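Local coordinates for protein bottromycin amidohydrolase (Streptomyces purpureus, PDB 6I5S) that probably hydrolyses a thiazoline-linked amide bond during bottromycin biosynthesis, as a zinc-dependent amidohydrolase, at residues I160-A168 with E189-D199. Residues are numbered along the deposited sequence; the frame is centred on the assembly and turned at random.
Sequences IVSGMRDVA and ERPVFEALVRD
Gly163 and Val192 bring the backbones together, CA to CA 5.9 Å, where helices 164-177 and 190-203 start side by side; the axes of 164-168 and 190-199 cross at -39°. This is packing of two roughly parallel helices at the periphery of the chain, consistent with outer helices of the (beta/alpha)8 barrel of the amidohydrolase superfamily. The modified, zinc-binding Xaa183 comes between them in sequence. The apolar seam is built round Val167 and Val192. Val192 CG1 meets Val161 CG1 at 3.6 Å and also touches Val167 CG2. Val192 CG2 lies against the backbone of Ser162. One turn on, Val167 CG1, anti to its own N (chi1 167°), reaches Leu196 CD1 at 3.8 Å.

At the N-terminal ends a water links the segments. It donates to Val161 O and to Glu189 OE1 and accepts from Glu189 N. Asp166 turns back to the loop just before its helix, where Asp166 OD2 accepts from Ser162 N at 2.9 Å through its anti lone pair.

On the exposed flank the poorly ordered Met164 chain crosses that of Arg198 at about a right angle. Met164 CE sits at the guanidinium edge, near its plane, 3.6 Å from Arg198 NH2. Within its own segment Arg198 grips Asp199 side-on in a salt bridge: NE meets Asp199 OD1 at 2.9 Å and NH2 meets Asp199 OD2 at 3.2 Å. An alanine in place of Arg198 would probably leave the Asp199 carboxylate without its main positive mate and remove the guanidinium edge that Met164 CE rests against. NE approaches Asp199 OD1 from above the carboxylate plane, 40° out of it.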
ATOM      1  N   ILE A 160       1.357  -5.062 -24.169  1.00 29.49           N
ATOM      2  CA  ILE A 160       0.328  -4.569 -25.065  1.00 28.44           C
ATOM      3  C   ILE A 160      -0.542  -5.720 -25.532  1.00 36.91           C
ATOM      4  O   ILE A 160      -0.061  -6.692 -26.144  1.00 33.08           O
ATOM      5  CB  ILE A 160       0.931  -3.819 -26.256  1.00 34.78           C
ATOM      6  CG1 ILE A 160       1.850  -2.686 -25.787  1.00 37.02           C
ATOM      7  CG2 ILE A 160      -0.179  -3.306 -27.128  1.00 35.91           C
ATOM      8  CD1 ILE A 160       1.192  -1.683 -24.883  1.00 45.18           C
ATOM      9  N   VAL A 161      -1.835  -5.600 -25.260  1.00 27.87           N
ATOM     10  CA  VAL A 161      -2.822  -6.621 -25.595  1.00 29.25           C
ATOM     11  C   VAL A 161      -3.813  -5.993 -26.568  1.00 32.02           C
ATOM     12  O   VAL A 161      -4.377  -4.925 -26.295  1.00 34.43           O
ATOM     13  CB  VAL A 161      -3.506  -7.165 -24.329  1.00 32.60           C
ATOM     14  CG1 VAL A 161      -4.558  -8.138 -24.627  1.00 59.78           C
ATOM     15  CG2 VAL A 161      -2.446  -7.788 -23.385  1.00 36.25           C
ATOM     16  N   SER A 162      -3.989  -6.617 -27.720  1.00 32.76           N
ATOM     17  CA  SER A 162      -4.925  -6.105 -28.709  1.00 38.12           C
ATOM     18  C   SER A 162      -5.860  -7.177 -29.258  1.00 39.07           C
ATOM     19  O   SER A 162      -6.593  -6.912 -30.225  1.00 36.58           O
ATOM     20  CB  SER A 162      -4.144  -5.443 -29.829  1.00 44.85           C
ATOM     21  OG  SER A 162      -3.453  -6.415 -30.555  1.00 49.77           O
ATOM     22  N   GLY A 163      -5.882  -8.366 -28.673  1.00 36.71           N
ATOM     23  CA  GLY A 163      -6.760  -9.428 -29.131  1.00 43.61           C
ATOM     24  C   GLY A 163      -6.751 -10.569 -28.133  1.00 39.05           C
ATOM     25  O   GLY A 163      -6.063 -10.523 -27.124  1.00 33.63           O
ATOM     26  N   MET A 164      -7.492 -11.629 -28.477  1.00 38.83           N
ATOM     27  CA  MET A 164      -7.727 -12.747 -27.564  1.00 48.17           C
ATOM     28  C   MET A 164      -6.439 -13.517 -27.298  1.00 44.25           C
ATOM     29  O   MET A 164      -6.172 -13.944 -26.162  1.00 39.26           O
ATOM     30  CB  MET A 164      -8.796 -13.679 -28.142  1.00 74.55           C
ATOM     31  CG  MET A 164     -10.238 -13.275 -27.839  1.00115.43           C
ATOM     32  SD  MET A 164     -11.462 -13.937 -29.013  1.00115.41           S
ATOM     33  CE  MET A 164     -12.987 -13.718 -28.093  1.00124.47           C
ATOM     34  N   ARG A 165      -5.607 -13.672 -28.319  1.00 38.12           N
ATOM     35  CA  ARG A 165      -4.370 -14.434 -28.120  1.00 41.31           C
ATOM     36  C   ARG A 165      -3.436 -13.716 -27.164  1.00 39.49           C
ATOM     37  O   ARG A 165      -2.795 -14.352 -26.317  1.00 32.41           O
ATOM     38  CB  ARG A 165      -3.657 -14.686 -29.449  1.00 68.27           C
ATOM     39  CG  ARG A 165      -2.368 -15.493 -29.255  1.00 96.49           C
ATOM     40  CD  ARG A 165      -1.838 -16.098 -30.528  1.00102.08           C
ATOM     41  NE  ARG A 165      -0.947 -17.216 -30.229  1.00105.48           N
ATOM     42  CZ  ARG A 165      -1.337 -18.482 -30.102  1.00 88.74           C
ATOM     43  NH1 ARG A 165      -2.616 -18.824 -30.265  1.00 69.88           N
ATOM     44  NH2 ARG A 165      -0.438 -19.415 -29.826  1.00 92.54           N
ATOM     45  N   ASP A 166      -3.349 -12.384 -27.276  1.00 33.06           N
ATOM     46  CA  ASP A 166      -2.557 -11.624 -26.328  1.00 30.20           C
ATOM     47  C   ASP A 166      -3.097 -11.794 -24.909  1.00 32.35           C
ATOM     48  O   ASP A 166      -2.315 -11.893 -23.948  1.00 31.40           O
ATOM     49  CB  ASP A 166      -2.557 -10.138 -26.692  1.00 34.19           C
ATOM     50  CG  ASP A 166      -1.859  -9.840 -28.009  1.00 43.98           C
ATOM     51  OD1 ASP A 166      -0.969 -10.634 -28.428  1.00 43.85           O
ATOM     52  OD2 ASP A 166      -2.219  -8.790 -28.616  1.00 36.77           O
ATOM     53  N   VAL A 167      -4.439 -11.771 -24.747  1.00 32.63           N
ATOM     54  CA  VAL A 167      -5.040 -11.973 -23.424  1.00 35.73           C
ATOM     55  C   VAL A 167      -4.684 -13.362 -22.885  1.00 29.02           C
ATOM     56  O   VAL A 167      -4.364 -13.537 -21.703  1.00 31.47           O
ATOM     57  CB  VAL A 167      -6.571 -11.779 -23.482  1.00 45.87           C
ATOM     58  CG1 VAL A 167      -7.256 -12.304 -22.189  1.00 41.62           C
ATOM     59  CG2 VAL A 167      -6.926 -10.279 -23.671  1.00 40.40           C
ATOM     60  N   ALA A 168      -4.778 -14.365 -23.728  1.00 29.82           N
ATOM     61  CA  ALA A 168      -4.488 -15.730 -23.280  1.00 33.45           C
ATOM     62  C   ALA A 168      -3.060 -15.842 -22.747  1.00 34.57           C
ATOM     63  O   ALA A 168      -2.804 -16.559 -21.763  1.00 29.78           O
ATOM     64  CB  ALA A 168      -4.746 -16.687 -24.453  1.00 34.80           C
ATOM     65  N   GLU A 189      -8.569  -1.575 -24.989  1.00 29.85           N
ATOM     66  CA  GLU A 189      -9.762  -1.371 -25.798  1.00 30.87           C
ATOM     67  C   GLU A 189     -10.953  -2.113 -25.186  1.00 29.76           C
ATOM     68  O   GLU A 189     -10.800  -3.150 -24.541  1.00 31.70           O
ATOM     69  CB  GLU A 189      -9.507  -1.857 -27.231  1.00 32.13           C
ATOM     70  CG  GLU A 189      -8.512  -1.015 -28.002  1.00 37.58           C
ATOM     71  CD  GLU A 189      -7.786  -1.757 -29.142  1.00 63.15           C
ATOM     72  OE1 GLU A 189      -7.241  -2.886 -28.939  1.00 57.18           O
ATOM     73  OE2 GLU A 189      -7.743  -1.187 -30.249  1.00 73.10           O
ATOM     74  N   ARG A 190     -12.172  -1.622 -25.481  1.00 31.51           N
ATOM     75  CA  ARG A 190     -13.346  -2.191 -24.826  1.00 32.54           C
ATOM     76  C   ARG A 190     -13.543  -3.677 -25.127  1.00 30.78           C
ATOM     77  O   ARG A 190     -13.791  -4.443 -24.183  1.00 32.94           O
ATOM     78  CB  ARG A 190     -14.611  -1.405 -25.229  1.00 34.00           C
ATOM     79  CG  ARG A 190     -15.847  -1.820 -24.419  1.00 37.04           C
ATOM     80  CD  ARG A 190     -17.184  -1.529 -25.129  1.00 45.66           C
ATOM     81  NE  ARG A 190     -17.270  -2.299 -26.377  1.00 64.92           N
ATOM     82  CZ  ARG A 190     -17.140  -1.781 -27.599  1.00 80.11           C
ATOM     83  NH1 ARG A 190     -16.944  -0.470 -27.763  1.00100.59           N
ATOM     84  NH2 ARG A 190     -17.210  -2.584 -28.665  1.00 54.08           N
ATOM     85  N   PRO A 191     -13.501  -4.139 -26.378  1.00 29.95           N
ATOM     86  CA  PRO A 191     -13.690  -5.587 -26.644  1.00 32.12           C
ATOM     87  C   PRO A 191     -12.619  -6.459 -25.986  1.00 35.91           C
ATOM     88  O   PRO A 191     -12.867  -7.618 -25.583  1.00 33.97           O
ATOM     89  CB  PRO A 191     -13.631  -5.665 -28.177  1.00 32.18           C
ATOM     90  CG  PRO A 191     -13.578  -4.356 -28.692  1.00 39.59           C
ATOM     91  CD  PRO A 191     -13.295  -3.359 -27.618  1.00 36.31           C
ATOM     92  N   VAL A 192     -11.399  -5.938 -25.916  1.00 29.42           N
ATOM     93  CA  VAL A 192     -10.316  -6.644 -25.262  1.00 27.55           C
ATOM     94  C   VAL A 192     -10.545  -6.720 -23.757  1.00 28.79           C
ATOM     95  O   VAL A 192     -10.359  -7.790 -23.158  1.00 30.87           O
ATOM     96  CB  VAL A 192      -8.974  -5.998 -25.641  1.00 31.91           C
ATOM     97  CG1 VAL A 192      -7.830  -6.692 -24.923  1.00 30.12           C
ATOM     98  CG2 VAL A 192      -8.740  -6.062 -27.169  1.00 36.53           C
ATOM     99  N   PHE A 193     -10.961  -5.611 -23.124  1.00 28.67           N
ATOM    100  CA  PHE A 193     -11.313  -5.635 -21.714  1.00 30.01           C
ATOM    101  C   PHE A 193     -12.393  -6.684 -21.443  1.00 27.41           C
ATOM    102  O   PHE A 193     -12.310  -7.451 -20.475  1.00 30.48           O
ATOM    103  CB  PHE A 193     -11.749  -4.246 -21.259  1.00 28.67           C
ATOM    104  CG  PHE A 193     -12.176  -4.188 -19.829  1.00 26.00           C
ATOM    105  CD1 PHE A 193     -11.245  -3.961 -18.836  1.00 28.81           C
ATOM    106  CD2 PHE A 193     -13.492  -4.386 -19.495  1.00 32.84           C
ATOM    107  CE1 PHE A 193     -11.666  -3.884 -17.504  1.00 29.63           C
ATOM    108  CE2 PHE A 193     -13.925  -4.303 -18.191  1.00 32.70           C
ATOM    109  CZ  PHE A 193     -13.022  -4.079 -17.194  1.00 27.80           C
ATOM    110  N   GLU A 194     -13.437  -6.712 -22.272  1.00 31.85           N
ATOM    111  CA  GLU A 194     -14.550  -7.628 -22.009  1.00 35.09           C
ATOM    112  C   GLU A 194     -14.095  -9.062 -22.067  1.00 35.42           C
ATOM    113  O   GLU A 194     -14.523  -9.899 -21.247  1.00 35.15           O
ATOM    114  CB  GLU A 194     -15.692  -7.416 -23.023  1.00 34.55           C
ATOM    115  CG  GLU A 194     -16.419  -6.115 -22.844  1.00 40.55           C
ATOM    116  CD  GLU A 194     -17.439  -5.800 -23.936  1.00 39.94           C
ATOM    117  OE1 GLU A 194     -17.655  -6.577 -24.909  1.00 38.47           O
ATOM    118  OE2 GLU A 194     -18.052  -4.712 -23.812  1.00 38.65           O
ATOM    119  N   ALA A 195     -13.265  -9.382 -23.066  1.00 33.30           N
ATOM    120  CA  ALA A 195     -12.714 -10.728 -23.169  1.00 39.48           C
ATOM    121  C   ALA A 195     -11.802 -11.050 -21.988  1.00 28.51           C
ATOM    122  O   ALA A 195     -11.839 -12.180 -21.478  1.00 33.67           O
ATOM    123  CB  ALA A 195     -11.956 -10.895 -24.475  1.00 32.86           C
ATOM    124  N   LEU A 196     -10.987 -10.076 -21.558  1.00 29.41           N
ATOM    125  CA  LEU A 196     -10.048 -10.275 -20.451  1.00 36.31           C
ATOM    126  C   LEU A 196     -10.787 -10.552 -19.159  1.00 32.73           C
ATOM    127  O   LEU A 196     -10.470 -11.511 -18.448  1.00 30.43           O
ATOM    128  CB  LEU A 196      -9.176  -9.035 -20.287  1.00 30.69           C
ATOM    129  CG  LEU A 196      -8.271  -8.958 -19.059  1.00 34.83           C
ATOM    130  CD1 LEU A 196      -7.270 -10.064 -19.134  1.00 38.34           C
ATOM    131  CD2 LEU A 196      -7.585  -7.637 -19.078  1.00 42.19           C
ATOM    132  N   VAL A 197     -11.814  -9.748 -18.849  1.00 31.24           N
ATOM    133  CA  VAL A 197     -12.497 -10.000 -17.586  1.00 30.13           C
ATOM    134  C   VAL A 197     -13.325 -11.261 -17.647  1.00 33.74           C
ATOM    135  O   VAL A 197     -13.429 -11.971 -16.631  1.00 36.71           O
ATOM    136  CB  VAL A 197     -13.320  -8.772 -17.105  1.00 28.29           C
ATOM    137  CG1 VAL A 197     -12.350  -7.588 -16.812  1.00 33.24           C
ATOM    138  CG2 VAL A 197     -14.396  -8.423 -18.073  1.00 33.96           C
ATOM    139  N   ARG A 198     -13.891 -11.617 -18.830  1.00 30.16           N
ATOM    140  CA  ARG A 198     -14.596 -12.880 -18.964  1.00 33.67           C
ATOM    141  C   ARG A 198     -13.642 -14.050 -18.725  1.00 34.60           C
ATOM    142  O   ARG A 198     -13.942 -14.983 -17.973  1.00 35.81           O
ATOM    143  CB  ARG A 198     -15.216 -12.971 -20.365  1.00 34.58           C
ATOM    144  CG  ARG A 198     -15.888 -14.303 -20.693  1.00 39.96           C
ATOM    145  CD  ARG A 198     -16.103 -14.393 -22.209  1.00 45.89           C
ATOM    146  NE  ARG A 198     -14.788 -14.509 -22.842  1.00 40.85           N
ATOM    147  CZ  ARG A 198     -14.501 -14.142 -24.082  1.00 38.31           C
ATOM    148  NH1 ARG A 198     -15.465 -13.634 -24.878  1.00 40.67           N
ATOM    149  NH2 ARG A 198     -13.274 -14.297 -24.548  1.00 69.27           N
ATOM    150  N   ASP A 199     -12.468 -14.001 -19.344  1.00 31.19           N
ATOM    151  CA  ASP A 199     -11.559 -15.146 -19.249  1.00 32.83           C
ATOM    152  C   ASP A 199     -10.817 -15.213 -17.911  1.00 38.26           C
ATOM    153  O   ASP A 199     -10.520 -16.324 -17.420  1.00 33.83           O
ATOM    154  CB  ASP A 199     -10.554 -15.118 -20.401  1.00 38.38           C
ATOM    155  CG  ASP A 199     -11.249 -15.283 -21.767  1.00 52.76           C
ATOM    156  OD1 ASP A 199     -12.410 -15.731 -21.778  1.00 42.47           O
ATOM    157  OD2 ASP A 199     -10.670 -14.920 -22.813  1.00 59.61           O
TER
HETATM  158  O   HOH W   1      -6.627  -3.307 -26.434  1.00 29.21           O